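Local coordinates for mevalonate kinase, putative (Leishmania major, PDB 2HFS), which probably phosphorylates (R)-mevalonate with ATP to give (R)-5-phosphomevalonate, an early step of isoprenoid and sterol biosynthesis, as a GHMP-family kinase, at residues G113-A125 with D136-Y150. Residues are numbered along the deposited sequence; the frame is centred on the assembly and turned at random.
Sequences GASASDVVAFSRA and DEEVNLSAFVGEGGY
V119 and A143 mark the centre of the contact, their CA atoms 5.0 Å apart, where helix 114-125 meets helix 136-146; the segment axes approach to 8.4 Å with N-to-C directions 129° apart. The small A143 and G146 at the crossing are consistent with this spacing. V119 CG2 lies against the backbone of A143, V119 CG1 packs on G146, and V120 CG2 presses tightly on A143 CB at 3.4 Å. Next to them, S142 OG donates to S123 OG (2.8 Å), whose own proton goes to V119 O; each hydroxyl proton thus has an acceptor in a buried seam that V85 also touches. At one end R124, extended from CG to NE, lays one guanidinium face over V139 and sends NH2 to D136 OD1 (3.1 Å, N-H...O 165°). In this salt bridge OD1 lies close to the guanidinium plane, whereas NH2 stands above the carboxylate plane; NH2 also bonds T163 O. At the other end, E147 bends at chi2 (-74°) and accepts the S115 OG proton on the syn lone pair of OE2 (2.7 Å), while a water links E147 OE1 to A116 N. S115 CB sits 3.3 Å from the centroid of the Y150 ring, almost on its normal, a CH-pi contact. D118 is held by Q78 and H82. Hence polar groups hold both ends of a mostly apolar crossing that carries one hydroxyl pair, and the glutamate's charge is probably eased by the serine, the water and the first turn of helix 114-125.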
ATOM      1  N   GLY A 113      -2.053   0.099   2.410  1.00 10.16           N
ATOM      2  CA  GLY A 113      -2.654  -0.948   1.551  1.00 11.13           C
ATOM      3  C   GLY A 113      -2.998  -2.253   2.258  1.00 13.38           C
ATOM      4  O   GLY A 113      -2.994  -3.339   1.648  1.00 13.49           O
ATOM      5  N   ALA A 114      -3.332  -2.149   3.545  1.00 13.41           N
ATOM      6  CA  ALA A 114      -3.529  -3.325   4.389  1.00 11.61           C
ATOM      7  C   ALA A 114      -4.731  -4.165   3.985  1.00 10.52           C
ATOM      8  O   ALA A 114      -4.705  -5.400   4.133  1.00 10.64           O
ATOM      9  CB  ALA A 114      -3.633  -2.915   5.852  1.00 12.32           C
ATOM     10  N   SER A 115      -5.785  -3.516   3.493  1.00 10.39           N
ATOM     11  CA  SER A 115      -6.960  -4.262   3.068  1.00  9.39           C
ATOM     12  C   SER A 115      -6.617  -5.160   1.872  1.00  9.76           C
ATOM     13  O   SER A 115      -7.035  -6.326   1.832  1.00 10.84           O
ATOM     14  CB  SER A 115      -8.193  -3.344   2.851  1.00 11.34           C
ATOM     15  OG  SER A 115      -8.122  -2.585   1.667  1.00 11.75           O
ATOM     16  N   ALA A 116      -5.835  -4.640   0.918  1.00  7.67           N
ATOM     17  CA  ALA A 116      -5.323  -5.476  -0.166  1.00  9.73           C
ATOM     18  C   ALA A 116      -4.434  -6.620   0.335  1.00 10.00           C
ATOM     19  O   ALA A 116      -4.572  -7.736  -0.143  1.00 12.37           O
ATOM     20  CB  ALA A 116      -4.587  -4.644  -1.221  1.00  8.65           C
ATOM     21  N   SER A 117      -3.535  -6.340   1.284  1.00  9.26           N
ATOM     22  CA  SER A 117      -2.646  -7.380   1.861  1.00  8.84           C
ATOM     23  C   SER A 117      -3.472  -8.499   2.461  1.00  8.67           C
ATOM     24  O   SER A 117      -3.113  -9.681   2.325  1.00  7.45           O
ATOM     25  CB  SER A 117      -1.692  -6.820   2.925  1.00  8.58           C
ATOM     26  OG  SER A 117      -1.214  -5.524   2.580  1.00 11.78           O
ATOM     27  N   ASP A 118      -4.571  -8.101   3.108  1.00  7.77           N
ATOM     28  CA  ASP A 118      -5.581  -9.022   3.666  1.00  8.58           C
ATOM     29  C   ASP A 118      -6.150  -9.932   2.577  1.00  8.45           C
ATOM     30  O   ASP A 118      -5.983 -11.165   2.656  1.00 10.04           O
ATOM     31  CB  ASP A 118      -6.665  -8.197   4.372  1.00  7.94           C
ATOM     32  CG  ASP A 118      -7.760  -9.044   5.038  1.00  9.45           C
ATOM     33  OD1 ASP A 118      -7.740 -10.293   4.976  1.00 14.93           O
ATOM     34  OD2 ASP A 118      -8.686  -8.503   5.665  1.00 15.91           O
ATOM     35  N   VAL A 119      -6.792  -9.350   1.558  1.00  8.90           N
ATOM     36  CA  VAL A 119      -7.423 -10.180   0.519  1.00  9.40           C
ATOM     37  C   VAL A 119      -6.398 -10.944  -0.312  1.00  9.81           C
ATOM     38  O   VAL A 119      -6.700 -12.027  -0.786  1.00  8.84           O
ATOM     39  CB  VAL A 119      -8.462  -9.447  -0.391  1.00 11.59           C
ATOM     40  CG1 VAL A 119      -9.731  -9.121   0.403  1.00 10.67           C
ATOM     41  CG2 VAL A 119      -7.886  -8.170  -1.039  1.00 12.43           C
ATOM     42  N   VAL A 120      -5.179 -10.411  -0.449  1.00  8.34           N
ATOM     43  CA  VAL A 120      -4.152 -11.164  -1.170  1.00  7.72           C
ATOM     44  C   VAL A 120      -3.782 -12.422  -0.385  1.00  8.25           C
ATOM     45  O   VAL A 120      -3.838 -13.534  -0.921  1.00  7.92           O
ATOM     46  CB  VAL A 120      -2.908 -10.313  -1.506  1.00  7.46           C
ATOM     47  CG1 VAL A 120      -1.744 -11.186  -1.946  1.00  5.80           C
ATOM     48  CG2 VAL A 120      -3.255  -9.287  -2.610  1.00  8.54           C
ATOM     49  N   ALA A 121      -3.441 -12.249   0.893  1.00  6.61           N
ATOM     50  CA  ALA A 121      -3.049 -13.381   1.738  1.00  6.98           C
ATOM     51  C   ALA A 121      -4.145 -14.453   1.761  1.00  6.18           C
ATOM     52  O   ALA A 121      -3.864 -15.657   1.620  1.00  6.45           O
ATOM     53  CB  ALA A 121      -2.734 -12.890   3.152  1.00  6.87           C
ATOM     54  N   PHE A 122      -5.388 -14.005   1.903  1.00  7.38           N
ATOM     55  CA  PHE A 122      -6.572 -14.872   1.896  1.00  9.19           C
ATOM     56  C   PHE A 122      -6.702 -15.686   0.598  1.00  9.35           C
ATOM     57  O   PHE A 122      -6.894 -16.901   0.651  1.00  8.48           O
ATOM     58  CB  PHE A 122      -7.825 -14.003   2.144  1.00  8.60           C
ATOM     59  CG  PHE A 122      -9.102 -14.786   2.353  1.00 11.35           C
ATOM     60  CD1 PHE A 122      -9.103 -16.012   3.003  1.00 11.61           C
ATOM     61  CD2 PHE A 122     -10.311 -14.270   1.881  1.00 12.05           C
ATOM     62  CE1 PHE A 122     -10.318 -16.730   3.194  1.00 13.94           C
ATOM     63  CE2 PHE A 122     -11.522 -14.962   2.067  1.00  9.54           C
ATOM     64  CZ  PHE A 122     -11.523 -16.188   2.727  1.00 10.60           C
ATOM     65  N   SER A 123      -6.613 -15.006  -0.551  1.00  8.83           N
ATOM     66  CA  SER A 123      -6.669 -15.651  -1.858  1.00  9.45           C
ATOM     67  C   SER A 123      -5.607 -16.727  -2.002  1.00  8.70           C
ATOM     68  O   SER A 123      -5.882 -17.808  -2.513  1.00 10.17           O
ATOM     69  CB  SER A 123      -6.526 -14.610  -2.960  1.00  8.69           C
ATOM     70  OG  SER A 123      -7.656 -13.740  -2.942  1.00  8.14           O
ATOM     71  N   ARG A 124      -4.389 -16.415  -1.567  1.00  9.26           N
ATOM     72  CA  ARG A 124      -3.289 -17.370  -1.581  1.00  9.36           C
ATOM     73  C   ARG A 124      -3.567 -18.584  -0.690  1.00 10.08           C
ATOM     74  O   ARG A 124      -3.361 -19.715  -1.116  1.00  8.60           O
ATOM     75  CB  ARG A 124      -1.970 -16.685  -1.183  1.00  8.06           C
ATOM     76  CG  ARG A 124      -1.404 -15.737  -2.267  1.00  8.11           C
ATOM     77  CD  ARG A 124       0.076 -15.381  -2.071  1.00 11.19           C
ATOM     78  NE  ARG A 124       0.577 -14.432  -3.068  1.00  9.93           N
ATOM     79  CZ  ARG A 124       0.856 -14.734  -4.332  1.00 11.67           C
ATOM     80  NH1 ARG A 124       0.676 -15.974  -4.802  1.00 11.70           N
ATOM     81  NH2 ARG A 124       1.302 -13.787  -5.140  1.00  9.58           N
ATOM     82  N   ALA A 125      -4.040 -18.346   0.535  1.00  9.35           N
ATOM     83  CA  ALA A 125      -4.363 -19.454   1.459  1.00  9.68           C
ATOM     84  C   ALA A 125      -5.487 -20.338   0.940  1.00  8.19           C
ATOM     85  O   ALA A 125      -5.424 -21.556   1.097  1.00  8.58           O
ATOM     86  CB  ALA A 125      -4.704 -18.924   2.837  1.00  8.63           C
ATOM     87  N   ASP A 136      -0.131 -15.718 -10.201  1.00 14.28           N
ATOM     88  CA  ASP A 136      -0.069 -14.389  -9.597  1.00 13.38           C
ATOM     89  C   ASP A 136      -1.176 -13.505 -10.164  1.00 13.52           C
ATOM     90  O   ASP A 136      -1.868 -12.786  -9.435  1.00 12.25           O
ATOM     91  CB  ASP A 136       1.304 -13.754  -9.851  1.00 14.89           C
ATOM     92  CG  ASP A 136       2.370 -14.241  -8.883  1.00 15.32           C
ATOM     93  OD1 ASP A 136       2.052 -14.928  -7.870  1.00 14.58           O
ATOM     94  OD2 ASP A 136       3.571 -13.957  -9.049  1.00 18.10           O
ATOM     95  N   GLU A 137      -1.348 -13.575 -11.479  1.00 14.21           N
ATOM     96  CA  GLU A 137      -2.440 -12.869 -12.140  1.00 14.33           C
ATOM     97  C   GLU A 137      -3.791 -13.211 -11.509  1.00 12.80           C
ATOM     98  O   GLU A 137      -4.575 -12.312 -11.189  1.00 12.32           O
ATOM     99  CB  GLU A 137      -2.414 -13.159 -13.641  1.00 14.67           C
ATOM    100  CG  GLU A 137      -3.501 -12.475 -14.446  1.00 19.12           C
ATOM    101  CD  GLU A 137      -3.359 -12.678 -15.952  1.00 20.03           C
ATOM    102  OE1 GLU A 137      -4.116 -12.013 -16.702  1.00 26.54           O
ATOM    103  OE2 GLU A 137      -2.499 -13.478 -16.395  1.00 24.37           O
ATOM    104  N   GLU A 138      -4.041 -14.508 -11.314  1.00 13.25           N
ATOM    105  CA  GLU A 138      -5.276 -15.013 -10.710  1.00 12.30           C
ATOM    106  C   GLU A 138      -5.474 -14.544  -9.260  1.00 13.03           C
ATOM    107  O   GLU A 138      -6.583 -14.124  -8.865  1.00 12.48           O
ATOM    108  CB  GLU A 138      -5.327 -16.549 -10.839  1.00 14.90           C
ATOM    109  CG  GLU A 138      -5.916 -17.027 -12.169  1.00 12.38           C
ATOM    110  CD  GLU A 138      -5.575 -18.462 -12.558  1.00 17.36           C
ATOM    111  OE1 GLU A 138      -4.968 -19.226 -11.758  1.00 14.32           O
ATOM    112  OE2 GLU A 138      -5.904 -18.831 -13.713  1.00 19.36           O
ATOM    113  N   VAL A 139      -4.405 -14.595  -8.467  1.00  9.94           N
ATOM    114  CA  VAL A 139      -4.426 -14.055  -7.095  1.00 10.23           C
ATOM    115  C   VAL A 139      -4.759 -12.556  -7.095  1.00 11.13           C
ATOM    116  O   VAL A 139      -5.623 -12.104  -6.329  1.00 11.05           O
ATOM    117  CB  VAL A 139      -3.058 -14.293  -6.378  1.00 10.40           C
ATOM    118  CG1 VAL A 139      -3.019 -13.573  -5.031  1.00  8.13           C
ATOM    119  CG2 VAL A 139      -2.832 -15.785  -6.184  1.00 10.31           C
ATOM    120  N   ASN A 140      -4.079 -11.806  -7.962  1.00 10.62           N
ATOM    121  CA  ASN A 140      -4.276 -10.355  -8.097  1.00 11.54           C
ATOM    122  C   ASN A 140      -5.714  -9.951  -8.447  1.00 12.51           C
ATOM    123  O   ASN A 140      -6.250  -9.016  -7.862  1.00 14.14           O
ATOM    124  CB  ASN A 140      -3.261  -9.760  -9.085  1.00 11.73           C
ATOM    125  CG  ASN A 140      -3.123  -8.249  -8.960  1.00 13.86           C
ATOM    126  OD1 ASN A 140      -3.317  -7.670  -7.884  1.00 12.33           O
ATOM    127  ND2 ASN A 140      -2.766  -7.603 -10.065  1.00 14.19           N
ATOM    128  N   LEU A 141      -6.335 -10.701  -9.361  1.00 12.99           N
ATOM    129  CA  LEU A 141      -7.742 -10.546  -9.708  1.00 12.83           C
ATOM    130  C   LEU A 141      -8.671 -10.869  -8.556  1.00 11.99           C
ATOM    131  O   LEU A 141      -9.679 -10.185  -8.347  1.00 12.44           O
ATOM    132  CB  LEU A 141      -8.117 -11.448 -10.886  1.00 10.98           C
ATOM    133  CG  LEU A 141      -9.525 -11.146 -11.414  1.00 14.04           C
ATOM    134  CD1 LEU A 141      -9.461  -9.881 -12.245  1.00 14.10           C
ATOM    135  CD2 LEU A 141     -10.050 -12.317 -12.212  1.00 13.41           C
ATOM    136  N   SER A 142      -8.344 -11.927  -7.825  1.00 10.19           N
ATOM    137  CA  SER A 142      -9.148 -12.326  -6.682  1.00 10.55           C
ATOM    138  C   SER A 142      -9.090 -11.203  -5.642  1.00 10.29           C
ATOM    139  O   SER A 142     -10.123 -10.838  -5.079  1.00 10.25           O
ATOM    140  CB  SER A 142      -8.625 -13.641  -6.102  1.00 10.25           C
ATOM    141  OG  SER A 142      -9.473 -14.111  -5.074  1.00 11.89           O
ATOM    142  N   ALA A 143      -7.885 -10.670  -5.406  1.00 10.93           N
ATOM    143  CA  ALA A 143      -7.693  -9.563  -4.463  1.00 11.22           C
ATOM    144  C   ALA A 143      -8.485  -8.361  -4.955  1.00 12.50           C
ATOM    145  O   ALA A 143      -9.204  -7.720  -4.195  1.00 13.08           O
ATOM    146  CB  ALA A 143      -6.217  -9.225  -4.308  1.00 11.36           C
ATOM    147  N   PHE A 144      -8.397  -8.092  -6.251  1.00 11.23           N
ATOM    148  CA  PHE A 144      -9.094  -6.945  -6.821  1.00 13.60           C
ATOM    149  C   PHE A 144     -10.602  -7.040  -6.589  1.00 13.20           C
ATOM    150  O   PHE A 144     -11.261  -6.041  -6.268  1.00 13.06           O
ATOM    151  CB  PHE A 144      -8.794  -6.803  -8.311  1.00 13.02           C
ATOM    152  CG  PHE A 144      -9.423  -5.583  -8.933  1.00 16.66           C
ATOM    153  CD1 PHE A 144      -8.833  -4.338  -8.789  1.00 16.74           C
ATOM    154  CD2 PHE A 144     -10.610  -5.680  -9.635  1.00 14.52           C
ATOM    155  CE1 PHE A 144      -9.415  -3.208  -9.342  1.00 17.73           C
ATOM    156  CE2 PHE A 144     -11.202  -4.554 -10.185  1.00 18.38           C
ATOM    157  CZ  PHE A 144     -10.599  -3.317 -10.047  1.00 15.58           C
ATOM    158  N   VAL A 145     -11.145  -8.244  -6.746  1.00 14.41           N
ATOM    159  CA  VAL A 145     -12.581  -8.448  -6.570  1.00 15.40           C
ATOM    160  C   VAL A 145     -12.901  -8.197  -5.095  1.00 15.49           C
ATOM    161  O   VAL A 145     -13.858  -7.496  -4.766  1.00 13.92           O
ATOM    162  CB  VAL A 145     -13.012  -9.875  -7.028  1.00 15.45           C
ATOM    163  CG1 VAL A 145     -14.337 -10.303  -6.387  1.00 15.66           C
ATOM    164  CG2 VAL A 145     -13.058  -9.969  -8.557  1.00 16.36           C
ATOM    165  N   GLY A 146     -12.058  -8.730  -4.214  1.00 14.20           N
ATOM    166  CA  GLY A 146     -12.334  -8.657  -2.788  1.00 14.52           C
ATOM    167  C   GLY A 146     -12.209  -7.253  -2.252  1.00 16.06           C
ATOM    168  O   GLY A 146     -12.955  -6.862  -1.354  1.00 15.82           O
ATOM    169  N   GLU A 147     -11.245  -6.505  -2.797  1.00 17.29           N
ATOM    170  CA  GLU A 147     -11.045  -5.093  -2.467  1.00 19.30           C
ATOM    171  C   GLU A 147     -12.317  -4.286  -2.733  1.00 19.28           C
ATOM    172  O   GLU A 147     -12.486  -3.172  -2.223  1.00 20.84           O
ATOM    173  CB  GLU A 147      -9.894  -4.528  -3.297  1.00 19.83           C
ATOM    174  CG  GLU A 147      -8.515  -4.747  -2.700  1.00 20.75           C
ATOM    175  CD  GLU A 147      -8.262  -3.832  -1.516  1.00 26.49           C
ATOM    176  OE1 GLU A 147      -7.536  -2.821  -1.687  1.00 26.89           O
ATOM    177  OE2 GLU A 147      -8.806  -4.113  -0.422  1.00 27.88           O
ATOM    178  N   GLY A 148     -13.205  -4.852  -3.546  1.00 21.24           N
ATOM    179  CA  GLY A 148     -14.533  -4.273  -3.774  1.00 21.39           C
ATOM    180  C   GLY A 148     -15.387  -4.204  -2.516  1.00 22.11           C
ATOM    181  O   GLY A 148     -16.370  -3.477  -2.483  1.00 23.59           O
ATOM    182  N   GLY A 149     -15.021  -4.972  -1.485  1.00 21.21           N
ATOM    183  CA  GLY A 149     -15.755  -4.990  -0.214  1.00 22.78           C
ATOM    184  C   GLY A 149     -15.364  -3.889   0.763  1.00 23.74           C
ATOM    185  O   GLY A 149     -16.109  -3.579   1.699  1.00 23.67           O
ATOM    186  N   TYR A 150     -14.183  -3.314   0.560  1.00 25.96           N
ATOM    187  CA  TYR A 150     -13.740  -2.137   1.314  1.00 27.78           C
ATOM    188  C   TYR A 150     -14.115  -0.849   0.571  1.00 30.12           C
ATOM    189  O   TYR A 150     -14.307  -0.864  -0.657  1.00 29.57           O
ATOM    190  CB  TYR A 150     -12.228  -2.180   1.550  1.00 27.20           C
ATOM    191  CG  TYR A 150     -11.757  -3.212   2.549  1.00 26.87           C
ATOM    192  CD1 TYR A 150     -11.399  -4.495   2.140  1.00 25.85           C
ATOM    193  CD2 TYR A 150     -11.644  -2.897   3.905  1.00 25.95           C
ATOM    194  CE1 TYR A 150     -10.952  -5.447   3.068  1.00 24.12           C
ATOM    195  CE2 TYR A 150     -11.203  -3.848   4.838  1.00 26.49           C
ATOM    196  CZ  TYR A 150     -10.867  -5.120   4.408  1.00 23.36           C
ATOM    197  OH  TYR A 150     -10.405  -6.060   5.316  1.00 26.65           O
TER
HETATM  198  O   HOH W   1      -5.854  -1.562   0.249  1.00 20.22           O
HETATM  199  O   HOH W   2       0.873 -17.852  -7.323  1.00 18.51           O